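Local coordinates for extracellular haem-binding protein (Streptomyces reticuli, PDB 3FPW), which binds and degrades haem outside the cell and, through its oligomeric assembly, interacts with its cognate two-component sensor kinase, at the interface of chains A and B and the interface of chains A and C. Coordinates in Å, arbitrary orientation; residue numbers count along the deposited sequence, not the author numbering. Chains: chain A/B/C, Extracellular haem-binding protein.

Contact 1: the interface of chains A and B. Residues chain A 65, 72, 187, 189-190; chain B 52-54, 58.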
ATOM      1  N   LEU A  65       4.357  -3.942 -28.778  1.00 15.52           N
ATOM      2  CA  LEU A  65       3.135  -3.597 -29.496  1.00 15.82           C
ATOM      3  C   LEU A  65       2.986  -2.084 -29.464  1.00 16.02           C
ATOM      4  O   LEU A  65       3.270  -1.424 -28.443  1.00 16.74           O
ATOM      5  CB  LEU A  65       1.900  -4.225 -28.836  1.00 16.13           C
ATOM      6  CG  LEU A  65       1.763  -5.733 -28.768  1.00 16.60           C
ATOM      7  CD1 LEU A  65       0.409  -6.089 -28.175  1.00 16.33           C
ATOM      8  CD2 LEU A  65       1.915  -6.318 -30.155  1.00 17.19           C
ATOM      9  N   LYS A  72      -6.360  -2.606 -30.565  1.00 15.52           N
ATOM     10  CA  LYS A  72      -7.099  -3.483 -31.490  1.00 15.89           C
ATOM     11  C   LYS A  72      -7.328  -4.845 -30.835  1.00 15.35           C
ATOM     12  O   LYS A  72      -8.441  -5.391 -30.915  1.00 15.19           O
ATOM     13  CB  LYS A  72      -6.299  -3.611 -32.798  1.00 17.02           C
ATOM     14  CG  LYS A  72      -6.824  -4.614 -33.819  1.00 20.87           C
ATOM     15  CD  LYS A  72      -6.114  -4.468 -35.173  1.00 25.27           C
ATOM     16  CE  LYS A  72      -4.693  -5.038 -35.148  1.00 27.92           C
ATOM     17  NZ  LYS A  72      -4.138  -5.282 -36.536  1.00 29.76           N
ATOM     18  N   ALA A 187      -5.772 -11.761 -29.171  1.00 18.94           N
ATOM     19  CA  ALA A 187      -4.463 -11.961 -29.783  1.00 20.06           C
ATOM     20  C   ALA A 187      -4.553 -12.292 -31.268  1.00 20.24           C
ATOM     21  O   ALA A 187      -3.674 -11.918 -32.050  1.00 20.23           O
ATOM     22  CB  ALA A 187      -3.709 -13.057 -29.073  1.00 20.91           C
ATOM     23  N   VAL A 189      -6.151 -11.206 -33.693  1.00 20.76           N
ATOM     24  CA  VAL A 189      -6.250 -10.142 -34.674  1.00 21.21           C
ATOM     25  C   VAL A 189      -4.919  -9.513 -34.975  1.00 21.89           C
ATOM     26  O   VAL A 189      -4.833  -8.669 -35.878  1.00 22.41           O
ATOM     27  CB  VAL A 189      -7.243  -9.059 -34.279  1.00 20.92           C
ATOM     28  CG1 VAL A 189      -8.609  -9.680 -34.016  1.00 21.76           C
ATOM     29  CG2 VAL A 189      -6.720  -8.302 -33.071  1.00 21.24           C
ATOM     30  N   LEU A 190      -3.887  -9.942 -34.259  1.00 21.99           N
ATOM     31  CA  LEU A 190      -2.539  -9.432 -34.482  1.00 23.06           C
ATOM     32  C   LEU A 190      -1.782 -10.332 -35.457  1.00 23.78           C
ATOM     33  O   LEU A 190      -2.174 -11.477 -35.697  1.00 24.02           O
ATOM     34  CB  LEU A 190      -1.775  -9.362 -33.161  1.00 22.53           C
ATOM     35  CG  LEU A 190      -2.419  -8.477 -32.090  1.00 22.33           C
ATOM     36  CD1 LEU A 190      -1.616  -8.601 -30.802  1.00 22.68           C
ATOM     37  CD2 LEU A 190      -2.441  -7.045 -32.553  1.00 23.28           C
TER
ATOM     38  N   VAL B  52       0.344 -15.954 -30.289  1.00 27.80           N
ATOM     39  CA  VAL B  52       0.308 -15.270 -31.539  1.00 27.10           C
ATOM     40  C   VAL B  52       1.608 -14.492 -31.668  1.00 26.65           C
ATOM     41  O   VAL B  52       2.172 -14.012 -30.667  1.00 24.40           O
ATOM     42  CB  VAL B  52      -0.914 -14.338 -31.580  1.00 27.71           C
ATOM     43  CG1 VAL B  52      -0.843 -13.424 -32.783  1.00 27.82           C
ATOM     44  CG2 VAL B  52      -2.176 -15.173 -31.619  1.00 28.59           C
ATOM     45  N   ALA B  53       2.109 -14.391 -32.894  1.00 26.66           N
ATOM     46  CA  ALA B  53       3.253 -13.550 -33.152  1.00 27.62           C
ATOM     47  C   ALA B  53       2.811 -12.269 -33.858  1.00 27.94           C
ATOM     48  O   ALA B  53       2.209 -12.306 -34.928  1.00 27.54           O
ATOM     49  CB  ALA B  53       4.278 -14.297 -33.989  1.00 27.73           C
ATOM     50  N   ALA B  54       3.130 -11.127 -33.276  1.00 28.55           N
ATOM     51  CA  ALA B  54       2.731  -9.893 -33.892  1.00 29.75           C
ATOM     52  C   ALA B  54       3.700  -9.519 -35.008  1.00 30.64           C
ATOM     53  O   ALA B  54       4.850  -9.989 -35.066  1.00 30.28           O
ATOM     54  CB  ALA B  54       2.587  -8.793 -32.868  1.00 29.53           C
ATOM     55  N   GLU B  58       2.491  -3.477 -36.490  1.00 24.07           N
ATOM     56  CA  GLU B  58       1.928  -3.569 -35.132  1.00 22.74           C
ATOM     57  C   GLU B  58       3.003  -3.433 -34.056  1.00 20.78           C
ATOM     58  O   GLU B  58       2.699  -3.516 -32.866  1.00 19.21           O
ATOM     59  CB  GLU B  58       1.210  -4.902 -34.949  1.00 23.01           C
ATOM     60  CG  GLU B  58      -0.075  -5.010 -35.768  1.00 25.65           C
ATOM     61  CD  GLU B  58      -0.528  -6.443 -35.939  1.00 27.21           C
ATOM     62  OE1 GLU B  58       0.325  -7.356 -35.864  1.00 29.73           O
ATOM     63  OE2 GLU B  58      -1.740  -6.653 -36.186  1.00 28.52           O
TER
HETATM   64  O   HOH W   1      -2.907  -8.263 -38.113  1.00 38.46           O

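Contact 2: the interface of chains A and C. Residues chain A 75, 78, 102-104; chain C 67, 71, 100-101.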
ATOM      1  N   ARG A  75      -9.812  -4.635 -27.831  1.00 14.73           N
ATOM      2  CA  ARG A  75     -11.163  -4.455 -28.333  1.00 15.27           C
ATOM      3  C   ARG A  75     -11.708  -5.760 -28.910  1.00 15.09           C
ATOM      4  O   ARG A  75     -12.891  -6.072 -28.745  1.00 16.17           O
ATOM      5  CB  ARG A  75     -11.191  -3.304 -29.360  1.00 14.86           C
ATOM      6  CG  ARG A  75     -11.031  -1.961 -28.691  1.00 15.61           C
ATOM      7  CD  ARG A  75     -11.088  -0.834 -29.699  1.00 16.53           C
ATOM      8  NE  ARG A  75     -12.458  -0.630 -30.175  1.00 21.65           N
ATOM      9  CZ  ARG A  75     -12.767  -0.307 -31.424  1.00 25.49           C
ATOM     10  NH1 ARG A  75     -11.809  -0.203 -32.335  1.00 28.54           N
ATOM     11  NH2 ARG A  75     -14.033  -0.128 -31.770  1.00 26.33           N
ATOM     12  N   VAL A  78     -12.876  -7.981 -26.070  1.00 16.98           N
ATOM     13  CA  VAL A  78     -14.176  -7.538 -25.568  1.00 17.75           C
ATOM     14  C   VAL A  78     -15.278  -7.943 -26.542  1.00 18.60           C
ATOM     15  O   VAL A  78     -16.320  -8.464 -26.144  1.00 18.46           O
ATOM     16  CB  VAL A  78     -14.225  -6.011 -25.329  1.00 18.44           C
ATOM     17  CG1 VAL A  78     -15.670  -5.561 -25.038  1.00 18.87           C
ATOM     18  CG2 VAL A  78     -13.311  -5.637 -24.188  1.00 19.33           C
ATOM     19  N   THR A 102      -6.431  -0.882 -20.768  1.00 12.66           N
ATOM     20  CA  THR A 102      -7.479  -1.596 -20.023  1.00 13.00           C
ATOM     21  C   THR A 102      -8.822  -1.177 -20.535  1.00 13.46           C
ATOM     22  O   THR A 102      -9.034  -0.007 -20.908  1.00 12.46           O
ATOM     23  CB  THR A 102      -7.448  -1.331 -18.499  1.00 13.53           C
ATOM     24  OG1 THR A 102      -7.632   0.070 -18.238  1.00 13.66           O
ATOM     25  CG2 THR A 102      -6.150  -1.817 -17.903  1.00 12.63           C
ATOM     26  N   LEU A 103      -9.753  -2.136 -20.535  1.00 12.73           N
ATOM     27  CA  LEU A 103     -11.119  -1.867 -20.963  1.00 13.72           C
ATOM     28  C   LEU A 103     -12.016  -2.608 -19.997  1.00 13.76           C
ATOM     29  O   LEU A 103     -11.874  -3.831 -19.837  1.00 14.57           O
ATOM     30  CB  LEU A 103     -11.339  -2.432 -22.356  1.00 13.50           C
ATOM     31  CG  LEU A 103     -10.507  -1.888 -23.515  1.00 13.20           C
ATOM     32  CD1 LEU A 103     -10.882  -2.687 -24.781  1.00 13.92           C
ATOM     33  CD2 LEU A 103     -10.780  -0.403 -23.702  1.00 15.07           C
ATOM     34  N   ARG A 104     -12.911  -1.885 -19.331  1.00 12.86           N
ATOM     35  CA  ARG A 104     -13.838  -2.529 -18.405  1.00 13.19           C
ATOM     36  C   ARG A 104     -15.192  -2.727 -19.103  1.00 14.40           C
ATOM     37  O   ARG A 104     -15.921  -1.764 -19.331  1.00 15.05           O
ATOM     38  CB  ARG A 104     -14.024  -1.666 -17.144  1.00 13.08           C
ATOM     39  CG  ARG A 104     -14.874  -2.365 -16.045  1.00 12.30           C
ATOM     40  CD  ARG A 104     -15.250  -1.412 -14.947  1.00 15.36           C
ATOM     41  NE  ARG A 104     -14.067  -0.862 -14.304  1.00 16.66           N
ATOM     42  CZ  ARG A 104     -13.589  -1.253 -13.127  1.00 16.75           C
ATOM     43  NH1 ARG A 104     -14.221  -2.204 -12.418  1.00 17.52           N
ATOM     44  NH2 ARG A 104     -12.481  -0.675 -12.652  1.00 14.30           N
TER
ATOM     45  N   LEU C  67     -18.941   1.233 -22.333  1.00 16.14           N
ATOM     46  CA  LEU C  67     -17.547   0.998 -22.717  1.00 16.27           C
ATOM     47  C   LEU C  67     -17.260   1.518 -24.124  1.00 16.44           C
ATOM     48  O   LEU C  67     -16.218   2.143 -24.356  1.00 16.35           O
ATOM     49  CB  LEU C  67     -17.169  -0.472 -22.613  1.00 15.48           C
ATOM     50  CG  LEU C  67     -15.707  -0.736 -23.028  1.00 14.76           C
ATOM     51  CD1 LEU C  67     -14.685   0.073 -22.187  1.00 13.58           C
ATOM     52  CD2 LEU C  67     -15.404  -2.213 -22.941  1.00 15.84           C
ATOM     53  N   THR C  71     -14.411   4.289 -24.725  1.00 15.73           N
ATOM     54  CA  THR C  71     -13.305   3.941 -25.614  1.00 16.15           C
ATOM     55  C   THR C  71     -13.167   4.933 -26.763  1.00 15.84           C
ATOM     56  O   THR C  71     -12.060   5.366 -27.084  1.00 16.19           O
ATOM     57  CB  THR C  71     -13.500   2.531 -26.189  1.00 15.92           C
ATOM     58  OG1 THR C  71     -13.559   1.594 -25.103  1.00 16.73           O
ATOM     59  CG2 THR C  71     -12.340   2.164 -27.136  1.00 17.27           C
ATOM     60  N   LEU C 100     -12.600   3.019 -16.346  1.00 12.90           N
ATOM     61  CA  LEU C 100     -13.277   2.294 -17.428  1.00 12.81           C
ATOM     62  C   LEU C 100     -12.352   1.984 -18.597  1.00 13.09           C
ATOM     63  O   LEU C 100     -12.436   0.911 -19.192  1.00 13.07           O
ATOM     64  CB  LEU C 100     -14.434   3.127 -17.978  1.00 13.09           C
ATOM     65  CG  LEU C 100     -15.509   3.550 -16.985  1.00 13.64           C
ATOM     66  CD1 LEU C 100     -16.625   4.223 -17.784  1.00 14.67           C
ATOM     67  CD2 LEU C 100     -16.054   2.369 -16.210  1.00 15.50           C
ATOM     68  N   VAL C 101     -11.464   2.925 -18.924  1.00 13.03           N
ATOM     69  CA  VAL C 101     -10.531   2.766 -20.039  1.00 13.16           C
ATOM     70  C   VAL C 101      -9.211   3.431 -19.680  1.00 13.45           C
ATOM     71  O   VAL C 101      -9.210   4.527 -19.121  1.00 13.62           O
ATOM     72  CB  VAL C 101     -11.048   3.475 -21.333  1.00 13.06           C
ATOM     73  CG1 VAL C 101      -9.965   3.456 -22.442  1.00 14.43           C
ATOM     74  CG2 VAL C 101     -12.309   2.820 -21.834  1.00 13.55           C
TER

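Contact 1: the interface of chains A and B
An exchanged N-terminal arm forms this contact. The short strand 52-53 of chain B and the loop after it lie on chain A, against its C-terminal tail, the end of strand 59-65 and the first half of helix 67-83. B:Glu58 carries the polar part. The carboxylate oxygen OE2 of B:Glu58 forms a salt bridge and hydrogen bond with the ammonium NZ of A:Lys72, at 2.8 Å. The oxygen uses its anti lone pair, the one turned away from OE1. The two side chains meet at about a right angle. A:Lys72 leaves its helix with CG anti to the backbone N (chi1 173°), then bends at chi3 (75°), which turns NZ toward the carboxylate. B:Glu58 is extended beyond CG and delivers the carboxylate at its tip. OE2 has a second polar partner. The O of water 1 lies 2.8 Å from OE2 of B:Glu58 and 3.0 Å from the backbone carbonyl O of A:Val189, so the same oxygen is tied to the C-terminal tail as well. The nearby ammonium group would be expected to stabilise the carboxylate in its charged form.

A:Leu190 crosses B:Glu58 at a slant. CA of A:Leu190 comes within 3.4 Å of OE2 of B:Glu58, and its CD2 also lies near that oxygen. The carboxylate therefore has an aliphatic neighbour on the tail as well as polar ones.

The rest is apolar and small. The CB methyl of A:Ala187, at the end of helix 176-187, meets the CG2 branch of B:Val52 at 3.6 Å. Both branches also lie near the backbone O of A:Ala187, and CG1 of B:Val52 reaches on toward the backbone O of A:Leu190. Farther along the arm, the CB methyl of B:Ala54 packs on the CD2 branch of A:Leu65, 3.7 Å away. That same CD2 of A:Leu65 is 4.0 Å from the backbone O of B:Glu58.

Contact 2: the interface of chains A and C
Two copies of strand 99-104 meet edge to edge, with A:Leu103 and C:Val101 paired in an antiparallel beta bridge. The backbone N of A:Arg104 donates a hydrogen bond to the carbonyl O of C:Leu100, at 2.8 Å and 156° at the hydrogen. The two-fold axis repeats every contact with the chains exchanged.

The tight part lies around A:Leu103 and C:Leu67, each of which touches several groups. A:Leu103 and C:Val101 run side by side and point the same way, CD2 of the leucine near CG2 of the valine. A:Leu103 holds CG anti to its own carbonyl carbon (chi1 -62°), which carries CD2 over to C:Thr71. CD2 of A:Leu103 meets the hydroxyl OG1 of C:Thr71 at 3.7 Å, the two side chains crossing at about a right angle. That hydroxyl is already engaged. OG1 of C:Thr71 donates to the backbone O of C:Leu67, one helical turn earlier, at 2.8 Å and from above the carbonyl plane. The bond fixes its rotation and leaves the CG2 methyl turned toward A:Arg75.

C:Leu67, at the start of its helix, pushes both branches against chain A. CD1 of C:Leu67 lies 3.6 Å from the backbone O of A:Arg104. CD2 of C:Leu67 also approaches that carbonyl and reaches tip to tip toward CG1 of A:Val78, 4.0 Å away.

Contacts are sparser at the two margins. On one, A:Arg75 touches C:Thr71 through CD and NE, both against its CG2 methyl. On the other, A:Arg104 crosses C:Leu100 at about a right angle, and its CD meets the CD2 methyl. Its contact is made by the aliphatic stem, and the guanidinium group is carried beyond it.

In the fold, the edge strand 99-104 of each chain lies at the centre of this interface, and helix 67-83 of each chain packs beside the joined strands.

Contact 1 and contact 2 lie on two faces of the same subunit, and the centres of their C-alpha atoms are about 18 Å apart. Helix 67-83 of chain A serves both: A:Lys72 faces the arm of chain B, while A:Arg75 and A:Val78, farther along, face chain C. Each interface is two-fold symmetric, but their means differ. Contact 1 uses an exchanged arm and a charged pair; contact 2 uses paired edge strands. Because each chain takes part in two different two-fold interfaces, assembly can grow beyond a dimer, consistent with the eight copies in the deposited assembly. Oligomeric assembly is essential for interaction with the sensor kinase.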